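Local atomic coordinates of DegV family protein (Eubacterium eligens, PDB entry 3FDJ), a protein that is of unknown function but, as a member of the DegV family, probably binds a fatty acid as characterised relatives do. Residues Q121-L126 with D252-K257; R154-L159 with D217-E222; K211-L216 with K245-T250; L226-V231 with K239-I244. All blocks are in the same frame, centred on the assembly; numbering follows the deposited sequence.

Interaction 1. Residues Q121-L126 with D252-K257; sequences QMRIIL and DVCVYK
Arg123, on helix 120-134, reaches across to Tyr256 and Cys254 of strand 253-257, and its side chain carries the whole of the contact. With CG opposite the backbone N (chi1 -176°) and the chain extended as far as NE, the charged end is carried away from the helix and over the tyrosine. Arg123 CB already lies 3.8 Å from Tyr256 OH. CG passes the hydroxyl at a greater distance, and Arg123 CD comes in to 3.3 Å from Tyr256 OH. The two side chains slide past each other in opposite directions, putting the arginine's head over the ring. NE turns to Glu127 in the next turn of the same helix, forming a salt bridge. Strand 253-257 is an outermost strand of the six-stranded mixed sheet; Val253 and Val255 face helix 234-248, so Cys254 and Tyr256 meet the arginine on the opposite face of the sheet. Arg123 NH1 stands 3.3 Å above the Tyr256 ring plane, over its centre. The resulting cation-pi contact places Arg123 CZ 4.4 Å from the ring centroid and 15° off the normal, the guanidinium and ring planes being 57° apart. With an alanine replacing Tyr256, NH1 would probably lose the aromatic face beneath it, leaving the arginine head held mainly through NE by Glu127. Beside the ring, on the guanidinium's side, Cys254 SG lies 4.1 Å from both Arg123 NH1 and Arg123 NH2.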
loop_
_atom_site.group_PDB
_atom_site.type_symbol
_atom_site.label_atom_id
_atom_site.label_comp_id
_atom_site.label_asym_id
_atom_site.label_seq_id
_atom_site.Cartn_x
_atom_site.Cartn_y
_atom_site.Cartn_z
ATOM N N GLN A 121 3.298 0.013 3.523
ATOM C CA GLN A 121 2.877 0.190 4.916
ATOM C C GLN A 121 1.841 -0.870 5.318
ATOM O O GLN A 121 1.900 -1.409 6.436
ATOM C CB GLN A 121 2.393 1.630 5.161
ATOM C CG GLN A 121 2.196 2.011 6.658
ATOM C CD GLN A 121 2.354 3.512 6.952
ATOM O OE1 GLN A 121 2.285 4.353 6.058
ATOM N NE2 GLN A 121 2.495 3.855 8.239
HETATM N N MSE A 122 0.926 -1.188 4.406
HETATM C CA MSE A 122 -0.019 -2.312 4.598
HETATM C C MSE A 122 0.770 -3.608 4.743
HETATM O O MSE A 122 0.479 -4.410 5.634
HETATM C CB MSE A 122 -1.021 -2.427 3.431
HETATM C CG MSE A 122 -1.937 -1.230 3.302
HETATM SE SE MSE A 122 -3.059 -1.378 1.757
HETATM C CE MSE A 122 -4.128 -2.968 2.319
ATOM N N ARG A 123 1.799 -3.798 3.910
ATOM C CA ARG A 123 2.656 -4.980 4.055
ATOM C C ARG A 123 3.311 -5.081 5.428
ATOM O O ARG A 123 3.300 -6.154 6.036
ATOM C CB ARG A 123 3.713 -5.073 2.945
ATOM C CG ARG A 123 4.508 -6.318 3.047
ATOM C CD ARG A 123 5.427 -6.509 1.879
ATOM N NE ARG A 123 6.163 -7.743 2.084
ATOM C CZ ARG A 123 6.729 -8.461 1.117
ATOM N NH1 ARG A 123 6.675 -8.081 -0.170
ATOM N NH2 ARG A 123 7.334 -9.594 1.449
ATOM N N ILE A 124 3.876 -3.973 5.916
ATOM C CA ILE A 124 4.501 -3.954 7.239
ATOM C C ILE A 124 3.490 -4.303 8.346
ATOM O O ILE A 124 3.805 -5.035 9.281
ATOM C CB ILE A 124 5.234 -2.614 7.488
ATOM C CG1 ILE A 124 6.535 -2.604 6.687
ATOM C CG2 ILE A 124 5.548 -2.401 8.973
ATOM C CD1 ILE A 124 7.435 -1.361 6.889
ATOM N N ILE A 125 2.289 -3.770 8.251
ATOM C CA ILE A 125 1.231 -4.119 9.204
ATOM C C ILE A 125 0.945 -5.637 9.170
ATOM O O ILE A 125 0.930 -6.299 10.204
ATOM C CB ILE A 125 -0.041 -3.288 8.949
ATOM C CG1 ILE A 125 0.252 -1.821 9.255
ATOM C CG2 ILE A 125 -1.217 -3.799 9.798
ATOM C CD1 ILE A 125 -0.801 -0.826 8.735
ATOM N N LEU A 126 0.752 -6.171 7.976
ATOM C CA LEU A 126 0.466 -7.603 7.801
ATOM C C LEU A 126 1.576 -8.460 8.387
ATOM O O LEU A 126 1.300 -9.454 9.071
ATOM C CB LEU A 126 0.268 -7.928 6.328
ATOM C CG LEU A 126 -1.050 -7.451 5.756
ATOM C CD1 LEU A 126 -0.965 -7.394 4.238
ATOM C CD2 LEU A 126 -2.190 -8.377 6.203
ATOM N N ASP A 252 16.832 -5.896 7.415
ATOM C CA ASP A 252 15.511 -6.414 7.047
ATOM C C ASP A 252 14.863 -5.537 5.971
ATOM O O ASP A 252 14.065 -4.654 6.267
ATOM C CB ASP A 252 14.612 -6.528 8.282
ATOM C CG ASP A 252 13.329 -7.293 7.998
ATOM O OD1 ASP A 252 13.067 -7.667 6.831
ATOM O OD2 ASP A 252 12.589 -7.532 8.965
ATOM N N VAL A 253 15.222 -5.818 4.722
ATOM C CA VAL A 253 14.806 -5.039 3.564
ATOM C C VAL A 253 14.222 -5.975 2.537
ATOM O O VAL A 253 14.719 -7.079 2.338
ATOM C CB VAL A 253 15.977 -4.284 2.914
ATOM C CG1 VAL A 253 15.476 -3.362 1.760
ATOM C CG2 VAL A 253 16.688 -3.459 3.932
ATOM N N CYS A 254 13.147 -5.543 1.900
ATOM C CA CYS A 254 12.598 -6.257 0.765
ATOM C C CYS A 254 12.199 -5.225 -0.308
ATOM O O CYS A 254 11.493 -4.258 -0.006
ATOM C CB CYS A 254 11.396 -7.100 1.179
ATOM S SG CYS A 254 10.787 -8.150 -0.152
ATOM N N VAL A 255 12.657 -5.460 -1.537
ATOM C CA VAL A 255 12.278 -4.675 -2.717
ATOM C C VAL A 255 11.433 -5.579 -3.602
ATOM O O VAL A 255 11.838 -6.714 -3.914
ATOM C CB VAL A 255 13.519 -4.252 -3.516
ATOM C CG1 VAL A 255 13.132 -3.701 -4.924
ATOM C CG2 VAL A 255 14.350 -3.244 -2.721
ATOM N N TYR A 256 10.277 -5.092 -4.039
ATOM C CA TYR A 256 9.373 -5.934 -4.808
ATOM C C TYR A 256 8.455 -5.110 -5.698
ATOM O O TYR A 256 8.385 -3.893 -5.588
ATOM C CB TYR A 256 8.543 -6.812 -3.862
ATOM C CG TYR A 256 7.764 -6.017 -2.849
ATOM C CD1 TYR A 256 8.393 -5.518 -1.707
ATOM C CD2 TYR A 256 6.407 -5.763 -3.018
ATOM C CE1 TYR A 256 7.701 -4.761 -0.786
ATOM C CE2 TYR A 256 5.702 -5.025 -2.083
ATOM C CZ TYR A 256 6.369 -4.521 -0.980
ATOM O OH TYR A 256 5.710 -3.799 -0.051
ATOM N N LYS A 257 7.775 -5.789 -6.610
ATOM C CA LYS A 257 6.920 -5.110 -7.577
ATOM C C LYS A 257 5.571 -4.697 -6.968
ATOM O O LYS A 257 4.924 -5.459 -6.243
ATOM C CB LYS A 257 6.646 -6.002 -8.782
ATOM C CG LYS A 257 7.877 -6.412 -9.563
ATOM C CD LYS A 257 7.474 -7.249 -10.773
ATOM C CE LYS A 257 8.687 -7.647 -11.572
ATOM N NZ LYS A 257 9.556 -8.522 -10.742
#

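Interaction 2. Residues R154-L159 with D217-E222; sequences RLFCSL and DDAGYE
Arg154 comes to Ala219 by folding back on itself: CG lies opposite the carbonyl carbon (chi1 -67°), and further bends at chi2 (-67°) and chi3 (-57°) curl the chain toward Phe156, two residues along the strand. Phe156 CZ sits 3.7 Å from the guanidinium plane of Arg154, against one face and offset toward its rim, and the two groups together receive the methyl of Ala219 from the end of helix 205-219. Arg154 NH1 approaches Ala219 CB obliquely at 3.7 Å. Phe156 meets the same methyl with its ring edge, CZ lying 4.2 Å from Ala219 CB, while Leu215 and Leu216 of the same helix also pack on the phenylalanine. Gly220, with positive phi, ends the helix in a Schellman motif, its N bonded to Asp217 O at 3.2 Å. Thus the carboxyl end of helix 205-219 is laid against the start of strand 153-159, an inner strand of the sheet. A water in the guanidinium plane joins the two segments, accepting from Arg154 NH1 at 3.1 Å and donating to Ala219 O at 2.9 Å. The other terminal nitrogen, NH2, is held by Thr189 on strand 184-190, which helps fix how the flat group is turned. Direct contact is van der Waals packing of a ring edge and a guanidinium nitrogen on one methyl, the polar link is relayed by water, and the arginine's positive charge would probably be favourable at this carbonyl-rich helix end.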
loop_
_atom_site.group_PDB
_atom_site.type_symbol
_atom_site.label_atom_id
_atom_site.label_comp_id
_atom_site.label_asym_id
_atom_site.label_seq_id
_atom_site.Cartn_x
_atom_site.Cartn_y
_atom_site.Cartn_z
ATOM N N ARG A 154 6.080 4.701 8.900
ATOM C CA ARG A 154 5.923 5.815 7.990
ATOM C C ARG A 154 5.957 5.331 6.560
ATOM O O ARG A 154 6.459 4.241 6.281
ATOM C CB ARG A 154 7.046 6.821 8.165
ATOM C CG ARG A 154 7.037 7.553 9.510
ATOM C CD ARG A 154 5.840 8.502 9.699
ATOM N NE ARG A 154 5.758 9.510 8.646
ATOM C CZ ARG A 154 6.417 10.665 8.597
ATOM N NH1 ARG A 154 7.231 11.038 9.580
ATOM N NH2 ARG A 154 6.228 11.483 7.551
ATOM N N LEU A 155 5.444 6.162 5.663
ATOM C CA LEU A 155 5.506 5.905 4.244
ATOM C C LEU A 155 5.996 7.133 3.504
ATOM O O LEU A 155 5.550 8.249 3.778
ATOM C CB LEU A 155 4.128 5.504 3.703
ATOM C CG LEU A 155 4.059 5.258 2.188
ATOM C CD1 LEU A 155 3.100 4.095 1.892
ATOM C CD2 LEU A 155 3.656 6.496 1.433
ATOM N N PHE A 156 6.872 6.913 2.534
ATOM C CA PHE A 156 7.287 7.954 1.614
ATOM C C PHE A 156 7.173 7.430 0.192
ATOM O O PHE A 156 7.292 6.209 -0.054
ATOM C CB PHE A 156 8.728 8.385 1.897
ATOM C CG PHE A 156 8.927 8.970 3.256
ATOM C CD1 PHE A 156 8.566 10.297 3.522
ATOM C CD2 PHE A 156 9.431 8.195 4.294
ATOM C CE1 PHE A 156 8.707 10.829 4.794
ATOM C CE2 PHE A 156 9.592 8.741 5.563
ATOM C CZ PHE A 156 9.222 10.048 5.816
ATOM N N CYS A 157 6.961 8.334 -0.755
ATOM C CA CYS A 157 6.875 7.935 -2.144
ATOM C C CYS A 157 7.579 8.951 -3.022
ATOM O O CYS A 157 7.778 10.089 -2.622
ATOM C CB CYS A 157 5.425 7.752 -2.580
ATOM S SG CYS A 157 4.444 9.218 -2.495
ATOM N N SER A 158 7.968 8.512 -4.203
ATOM C CA SER A 158 8.432 9.411 -5.253
ATOM C C SER A 158 7.740 9.032 -6.556
ATOM O O SER A 158 7.885 7.900 -7.046
ATOM C CB SER A 158 9.945 9.314 -5.392
ATOM O OG SER A 158 10.402 10.257 -6.351
ATOM N N LEU A 159 6.967 9.957 -7.103
ATOM C CA LEU A 159 6.131 9.706 -8.261
ATOM C C LEU A 159 6.551 10.568 -9.448
ATOM O O LEU A 159 6.716 11.776 -9.314
ATOM C CB LEU A 159 4.669 9.960 -7.911
ATOM C CG LEU A 159 4.174 9.279 -6.641
ATOM C CD1 LEU A 159 2.680 9.539 -6.449
ATOM C CD2 LEU A 159 4.463 7.750 -6.677
ATOM N N ASP A 217 15.834 10.328 8.580
ATOM C CA ASP A 217 16.474 10.842 9.791
ATOM C C ASP A 217 15.459 11.586 10.678
ATOM O O ASP A 217 15.334 11.320 11.887
ATOM C CB ASP A 217 17.624 11.814 9.458
ATOM C CG ASP A 217 18.879 11.114 8.911
ATOM O OD1 ASP A 217 18.969 9.862 8.933
ATOM O OD2 ASP A 217 19.800 11.834 8.444
ATOM N N ASP A 218 14.751 12.532 10.076
ATOM C CA ASP A 218 13.762 13.315 10.815
ATOM C C ASP A 218 12.604 12.458 11.325
ATOM O O ASP A 218 12.043 12.743 12.375
ATOM C CB ASP A 218 13.217 14.429 9.944
ATOM C CG ASP A 218 14.182 15.592 9.811
ATOM O OD1 ASP A 218 15.299 15.544 10.393
ATOM O OD2 ASP A 218 13.814 16.575 9.120
ATOM N N ALA A 219 12.246 11.417 10.579
ATOM C CA ALA A 219 11.153 10.525 10.960
ATOM C C ALA A 219 11.514 9.588 12.122
ATOM O O ALA A 219 10.631 8.939 12.682
ATOM C CB ALA A 219 10.704 9.691 9.744
ATOM N N GLY A 220 12.788 9.504 12.484
ATOM C CA GLY A 220 13.209 8.608 13.561
ATOM C C GLY A 220 13.548 7.204 13.084
ATOM O O GLY A 220 13.553 6.256 13.878
ATOM N N TYR A 221 13.882 7.074 11.804
ATOM C CA TYR A 221 14.329 5.786 11.263
ATOM C C TYR A 221 15.691 5.440 11.847
ATOM O O TYR A 221 16.604 6.275 11.868
ATOM C CB TYR A 221 14.403 5.801 9.736
ATOM C CG TYR A 221 14.749 4.435 9.199
ATOM C CD1 TYR A 221 13.879 3.363 9.368
ATOM C CD2 TYR A 221 15.951 4.205 8.528
ATOM C CE1 TYR A 221 14.186 2.108 8.893
ATOM C CE2 TYR A 221 16.268 2.952 8.047
ATOM C CZ TYR A 221 15.376 1.905 8.223
ATOM O OH TYR A 221 15.680 0.647 7.769
ATOM N N GLU A 222 15.812 4.211 12.352
ATOM C CA GLU A 222 17.041 3.730 12.973
ATOM C C GLU A 222 17.441 2.317 12.511
ATOM O O GLU A 222 17.977 1.515 13.288
ATOM C CB GLU A 222 16.872 3.767 14.500
ATOM C CG GLU A 222 16.887 5.183 15.046
ATOM C CD GLU A 222 16.898 5.260 16.569
ATOM O OE1 GLU A 222 16.674 4.206 17.229
ATOM O OE2 GLU A 222 17.115 6.391 17.091
HETATM O O HOH W 1 7.850 9.544 12.218
#

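Interaction 3. Residues K211-L216 with K245-T250; sequences KLQALL and KQAYGT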
loop_
_atom_site.group_PDB
_atom_site.type_symbol
_atom_site.label_atom_id
_atom_site.label_comp_id
_atom_site.label_asym_id
_atom_site.label_seq_id
_atom_site.Cartn_x
_atom_site.Cartn_y
_atom_site.Cartn_z
ATOM N N LYS A 211 17.333 13.461 -0.304
ATOM C CA LYS A 211 16.101 13.913 0.353
ATOM C C LYS A 211 15.487 12.825 1.240
ATOM O O LYS A 211 15.033 13.110 2.331
ATOM C CB LYS A 211 15.087 14.410 -0.667
ATOM C CG LYS A 211 15.440 15.744 -1.261
ATOM C CD LYS A 211 14.325 16.221 -2.190
ATOM C CE LYS A 211 14.651 17.541 -2.905
ATOM N NZ LYS A 211 15.159 18.625 -2.018
ATOM N N LEU A 212 15.473 11.589 0.765
ATOM C CA LEU A 212 14.929 10.483 1.528
ATOM C C LEU A 212 15.727 10.238 2.794
ATOM O O LEU A 212 15.148 9.966 3.855
ATOM C CB LEU A 212 14.877 9.192 0.688
ATOM C CG LEU A 212 13.796 9.098 -0.388
ATOM C CD1 LEU A 212 13.954 7.806 -1.210
ATOM C CD2 LEU A 212 12.385 9.163 0.235
ATOM N N GLN A 213 17.054 10.353 2.702
ATOM C CA GLN A 213 17.881 10.171 3.887
ATOM C C GLN A 213 17.544 11.224 4.932
ATOM O O GLN A 213 17.437 10.905 6.117
ATOM C CB GLN A 213 19.387 10.176 3.552
ATOM C CG GLN A 213 20.242 9.921 4.759
ATOM C CD GLN A 213 21.705 9.687 4.422
ATOM O OE1 GLN A 213 22.068 9.462 3.263
ATOM N NE2 GLN A 213 22.544 9.682 5.455
ATOM N N ALA A 214 17.350 12.473 4.501
ATOM C CA ALA A 214 16.984 13.543 5.430
ATOM C C ALA A 214 15.585 13.287 6.057
ATOM O O ALA A 214 15.387 13.462 7.266
ATOM C CB ALA A 214 17.040 14.918 4.738
ATOM N N LEU A 215 14.640 12.841 5.239
ATOM C CA LEU A 215 13.277 12.535 5.708
ATOM C C LEU A 215 13.267 11.370 6.709
ATOM O O LEU A 215 12.600 11.442 7.765
ATOM C CB LEU A 215 12.357 12.229 4.533
ATOM C CG LEU A 215 12.013 13.406 3.622
ATOM C CD1 LEU A 215 11.387 12.930 2.318
ATOM C CD2 LEU A 215 11.109 14.411 4.335
ATOM N N LEU A 216 14.023 10.313 6.389
ATOM C CA LEU A 216 14.123 9.162 7.264
ATOM C C LEU A 216 14.750 9.547 8.613
ATOM O O LEU A 216 14.245 9.138 9.652
ATOM C CB LEU A 216 14.902 8.041 6.594
ATOM C CG LEU A 216 14.115 7.354 5.465
ATOM C CD1 LEU A 216 15.039 6.478 4.599
ATOM C CD2 LEU A 216 12.953 6.541 6.009
ATOM N N LYS A 245 20.764 0.678 3.597
ATOM C CA LYS A 245 21.647 -0.307 4.230
ATOM C C LYS A 245 22.940 0.328 4.680
ATOM O O LYS A 245 23.398 0.083 5.795
ATOM C CB LYS A 245 21.963 -1.469 3.284
ATOM C CG LYS A 245 20.801 -2.405 3.103
ATOM C CD LYS A 245 21.203 -3.665 2.361
ATOM C CE LYS A 245 20.729 -3.654 0.934
ATOM N NZ LYS A 245 20.990 -4.998 0.306
ATOM N N GLN A 246 23.513 1.150 3.814
ATOM C CA GLN A 246 24.779 1.797 4.103
ATOM C C GLN A 246 24.672 2.827 5.224
ATOM O O GLN A 246 25.545 2.888 6.083
ATOM C CB GLN A 246 25.352 2.442 2.825
ATOM C CG GLN A 246 26.674 3.189 3.000
ATOM C CD GLN A 246 27.887 2.274 3.255
ATOM O OE1 GLN A 246 27.776 1.041 3.294
ATOM N NE2 GLN A 246 29.050 2.891 3.451
ATOM N N ALA A 247 23.620 3.637 5.197
ATOM C CA ALA A 247 23.470 4.763 6.131
ATOM C C ALA A 247 22.967 4.324 7.498
ATOM O O ALA A 247 23.338 4.905 8.517
ATOM C CB ALA A 247 22.535 5.816 5.539
ATOM N N TYR A 248 22.124 3.297 7.537
ATOM C CA TYR A 248 21.474 2.900 8.793
ATOM C C TYR A 248 21.782 1.482 9.273
ATOM O O TYR A 248 21.395 1.122 10.372
ATOM C CB TYR A 248 19.966 3.061 8.659
ATOM C CG TYR A 248 19.521 4.460 8.286
ATOM C CD1 TYR A 248 19.367 5.448 9.254
ATOM C CD2 TYR A 248 19.253 4.793 6.977
ATOM C CE1 TYR A 248 18.971 6.743 8.905
ATOM C CE2 TYR A 248 18.845 6.074 6.621
ATOM C CZ TYR A 248 18.706 7.039 7.585
ATOM O OH TYR A 248 18.295 8.302 7.222
ATOM N N GLY A 249 22.448 0.673 8.460
ATOM C CA GLY A 249 22.799 -0.688 8.859
ATOM C C GLY A 249 21.641 -1.663 8.780
ATOM O O GLY A 249 21.699 -2.740 9.341
ATOM N N THR A 250 20.588 -1.282 8.063
ATOM C CA THR A 250 19.397 -2.114 7.913
ATOM C C THR A 250 19.744 -3.485 7.338
ATOM O O THR A 250 20.511 -3.574 6.397
ATOM C CB THR A 250 18.433 -1.440 6.957
ATOM O OG1 THR A 250 18.300 -0.064 7.333
ATOM C CG2 THR A 250 17.065 -2.148 6.949
#
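Between segments 211-216 and 245-250 the backbones come nearest at Gln213 CA and Ala247 CA, 8.1 Å apart. The small methyl of Ala247 meets the amide end of the glutamine, its CB 3.9 Å from Gln213 NE2. One residue on, Tyr248 has CG opposite the carbonyl carbon (chi1 -57°), which points its ring at helix 205-219: Tyr248 OH lies 3.5 Å from Gln213 CG and 3.5 Å from Leu216 CB. The amide and ring planes are 66° apart, and the glutamine, extended beyond CG, crosses the tyrosine at a slant. This is helix-helix packing within one layer of an alpha/beta sheet domain, since Leu212 and Leu216 also rest on Phe156 of the underlying strand 153-159, and Leu216 on Ile244. Tyr248 OH is only 3.0 Å from Gln213 O, yet the angle is poor for a hydrogen bond; its polar partner is instead Asp217 OD1, a turn further along helix 205-219, in a bond so short that its exact length is doubtful. Gly249, with positive phi, takes the chain out of helix 234-248 directly after the tyrosine. The Tyr248 ring also meets that of Tyr221 edge-to-face, tying it to the turn that follows helix 205-219.

Interaction 4. Residues L226-V231 with K239-I244; sequences LRICHV and KIADMI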
loop_
_atom_site.group_PDB
_atom_site.type_symbol
_atom_site.label_atom_id
_atom_site.label_comp_id
_atom_site.label_asym_id
_atom_site.label_seq_id
_atom_site.Cartn_x
_atom_site.Cartn_y
_atom_site.Cartn_z
ATOM N N LEU A 226 12.216 -2.334 6.471
ATOM C CA LEU A 226 12.083 -1.448 5.319
ATOM C C LEU A 226 11.490 -2.240 4.166
ATOM O O LEU A 226 11.976 -3.332 3.832
ATOM C CB LEU A 226 13.472 -0.949 4.881
ATOM C CG LEU A 226 13.579 -0.200 3.539
ATOM C CD1 LEU A 226 12.850 1.105 3.650
ATOM C CD2 LEU A 226 15.071 -0.011 3.162
ATOM N N ARG A 227 10.442 -1.702 3.549
ATOM C CA ARG A 227 9.768 -2.372 2.434
ATOM C C ARG A 227 9.615 -1.350 1.320
ATOM O O ARG A 227 9.149 -0.240 1.555
ATOM C CB ARG A 227 8.388 -2.925 2.875
ATOM C CG ARG A 227 8.474 -4.036 3.928
ATOM C CD ARG A 227 9.137 -5.278 3.382
ATOM N NE ARG A 227 9.253 -6.355 4.371
ATOM C CZ ARG A 227 10.314 -6.625 5.124
ATOM N NH1 ARG A 227 11.450 -5.948 5.012
ATOM N NH2 ARG A 227 10.246 -7.652 5.958
ATOM N N ILE A 228 10.057 -1.705 0.121
ATOM C CA ILE A 228 10.012 -0.792 -1.021
ATOM C C ILE A 228 9.343 -1.501 -2.203
ATOM O O ILE A 228 9.814 -2.578 -2.629
ATOM C CB ILE A 228 11.433 -0.366 -1.468
ATOM C CG1 ILE A 228 12.280 0.146 -0.296
ATOM C CG2 ILE A 228 11.350 0.650 -2.633
ATOM C CD1 ILE A 228 13.791 0.427 -0.630
ATOM N N CYS A 229 8.259 -0.926 -2.724
ATOM C CA CYS A 229 7.676 -1.399 -3.970
ATOM C C CYS A 229 7.917 -0.374 -5.075
ATOM O O CYS A 229 8.168 0.816 -4.811
ATOM C CB CYS A 229 6.193 -1.779 -3.837
ATOM S SG CYS A 229 5.153 -0.422 -3.837
ATOM N N HIS A 230 7.940 -0.864 -6.310
ATOM C CA HIS A 230 8.213 -0.067 -7.468
ATOM C C HIS A 230 7.320 -0.467 -8.621
ATOM O O HIS A 230 6.858 -1.612 -8.711
ATOM C CB HIS A 230 9.686 -0.188 -7.879
ATOM C CG HIS A 230 10.055 -1.544 -8.367
ATOM N ND1 HIS A 230 9.884 -1.933 -9.680
ATOM C CD2 HIS A 230 10.515 -2.631 -7.706
ATOM C CE1 HIS A 230 10.256 -3.194 -9.807
ATOM N NE2 HIS A 230 10.644 -3.641 -8.624
ATOM N N VAL A 231 7.087 0.492 -9.502
ATOM C CA VAL A 231 6.325 0.297 -10.720
ATOM C C VAL A 231 7.316 0.396 -11.865
ATOM O O VAL A 231 7.620 1.503 -12.348
ATOM C CB VAL A 231 5.260 1.377 -10.908
ATOM C CG1 VAL A 231 4.397 1.032 -12.134
ATOM C CG2 VAL A 231 4.419 1.548 -9.635
ATOM N N LYS A 239 18.659 1.121 -5.663
ATOM C CA LYS A 239 19.534 2.226 -5.198
ATOM C C LYS A 239 19.140 2.733 -3.811
ATOM O O LYS A 239 19.998 3.005 -2.980
ATOM C CB LYS A 239 19.481 3.431 -6.135
ATOM C CG LYS A 239 20.149 3.280 -7.447
ATOM C CD LYS A 239 20.037 4.609 -8.232
ATOM C CE LYS A 239 20.501 4.435 -9.635
ATOM N NZ LYS A 239 20.373 5.696 -10.405
ATOM N N ILE A 240 17.843 2.878 -3.596
ATOM C CA ILE A 240 17.305 3.315 -2.305
ATOM C C ILE A 240 17.671 2.286 -1.232
ATOM O O ILE A 240 18.169 2.637 -0.159
ATOM C CB ILE A 240 15.793 3.526 -2.372
ATOM C CG1 ILE A 240 15.452 4.722 -3.281
ATOM C CG2 ILE A 240 15.222 3.759 -0.941
ATOM C CD1 ILE A 240 13.955 4.815 -3.700
ATOM N N ALA A 241 17.436 1.010 -1.526
ATOM C CA ALA A 241 17.740 -0.043 -0.573
ATOM C C ALA A 241 19.230 -0.018 -0.207
ATOM O O ALA A 241 19.586 -0.142 0.968
ATOM C CB ALA A 241 17.343 -1.430 -1.144
ATOM N N ASP A 242 20.096 0.154 -1.199
ATOM C CA ASP A 242 21.549 0.215 -0.944
ATOM C C ASP A 242 21.921 1.407 -0.052
ATOM O O ASP A 242 22.754 1.284 0.857
ATOM C CB ASP A 242 22.332 0.335 -2.262
ATOM C CG ASP A 242 22.490 -1.003 -2.986
ATOM O OD1 ASP A 242 22.265 -2.076 -2.374
ATOM O OD2 ASP A 242 22.838 -0.983 -4.189
HETATM N N MSE A 243 21.320 2.565 -0.348
HETATM C CA MSE A 243 21.568 3.765 0.422
HETATM C C MSE A 243 21.194 3.545 1.889
HETATM O O MSE A 243 21.955 3.919 2.794
HETATM C CB MSE A 243 20.772 4.939 -0.152
HETATM C CG MSE A 243 20.926 6.232 0.611
HETATM SE SE MSE A 243 19.712 6.473 2.138
HETATM C CE MSE A 243 18.014 6.872 1.254
ATOM N N ILE A 244 20.023 2.956 2.122
ATOM C CA ILE A 244 19.518 2.777 3.471
ATOM C C ILE A 244 20.353 1.755 4.252
ATOM O O ILE A 244 20.678 1.979 5.411
ATOM C CB ILE A 244 18.026 2.428 3.453
ATOM C CG1 ILE A 244 17.232 3.672 2.998
ATOM C CG2 ILE A 244 17.558 1.992 4.824
ATOM C CD1 ILE A 244 15.787 3.403 2.657
#
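Leu226 and Ile244 meet tip to tip where strand 226-230 lies under helix 234-248, and this is the densest part of a wholly buried contact. Leu226 CG stands opposite the backbone N (chi1 170°), and with chi2 at 67° this directs CD2 at the helix; Leu226 CD2 settles between two branches of the isoleucine, 3.5 Å from Ile244 CD1 and 3.6 Å from Ile244 CG2. Two residues along the strand, Ile228 offers a single atom, its CD1, to the preceding turn of the helix. Ile228 CD1 lies 3.6 Å from Ile240 CG2, the two side chains set at an oblique angle, and it also touches the backbone, 3.8 Å from Ala241 N. The fit is looser against the short side chain of Ala241, whose CB remains 4.0 Å from Ile228 CD1. On the solvent side of the helix, Lys239 and Asp242 are exposed, and Lys239 reaches Asp205 in a salt bridge. Behind the strand the chemistry is again polar: Arg227 points to the other face of the sheet, where NH2 makes salt bridges with Glu127 and Asp252. Arg227 NH1 folds back to Leu226 O, a hydrogen bond of 2.9 Å that comes from above the carbonyl plane. The axes of strand segment 226-230 and helix segment 239-244 approach to 9.8 Å and run nearly antiparallel, their N-to-C directions 163° apart. With the parallel strand 253-257 next to 226-230, this apolar seam is the strand-helix interface of a classical beta-alpha-beta crossover.

Overall arrangement
Interaction 4 is the buried core of the group, aliphatic throughout, whereas interaction 1 lies at the surface on the opposite face of the same sheet and relies on a cation-pi contact. The two are joined by backbone hydrogen bonds between strands 226-230 and 253-257, and by Glu127, which is shared between Arg123 of interaction 1 and Arg227 of strand 226-230. Interactions 2 and 3 are partly buried and share helix 205-219: one seats its end on strand 153-159 through a methyl group and a water, the other sets it beside helix 234-248, which interaction 4 also uses. Tyr221 links these three contacts, touching Tyr248 and Ile244.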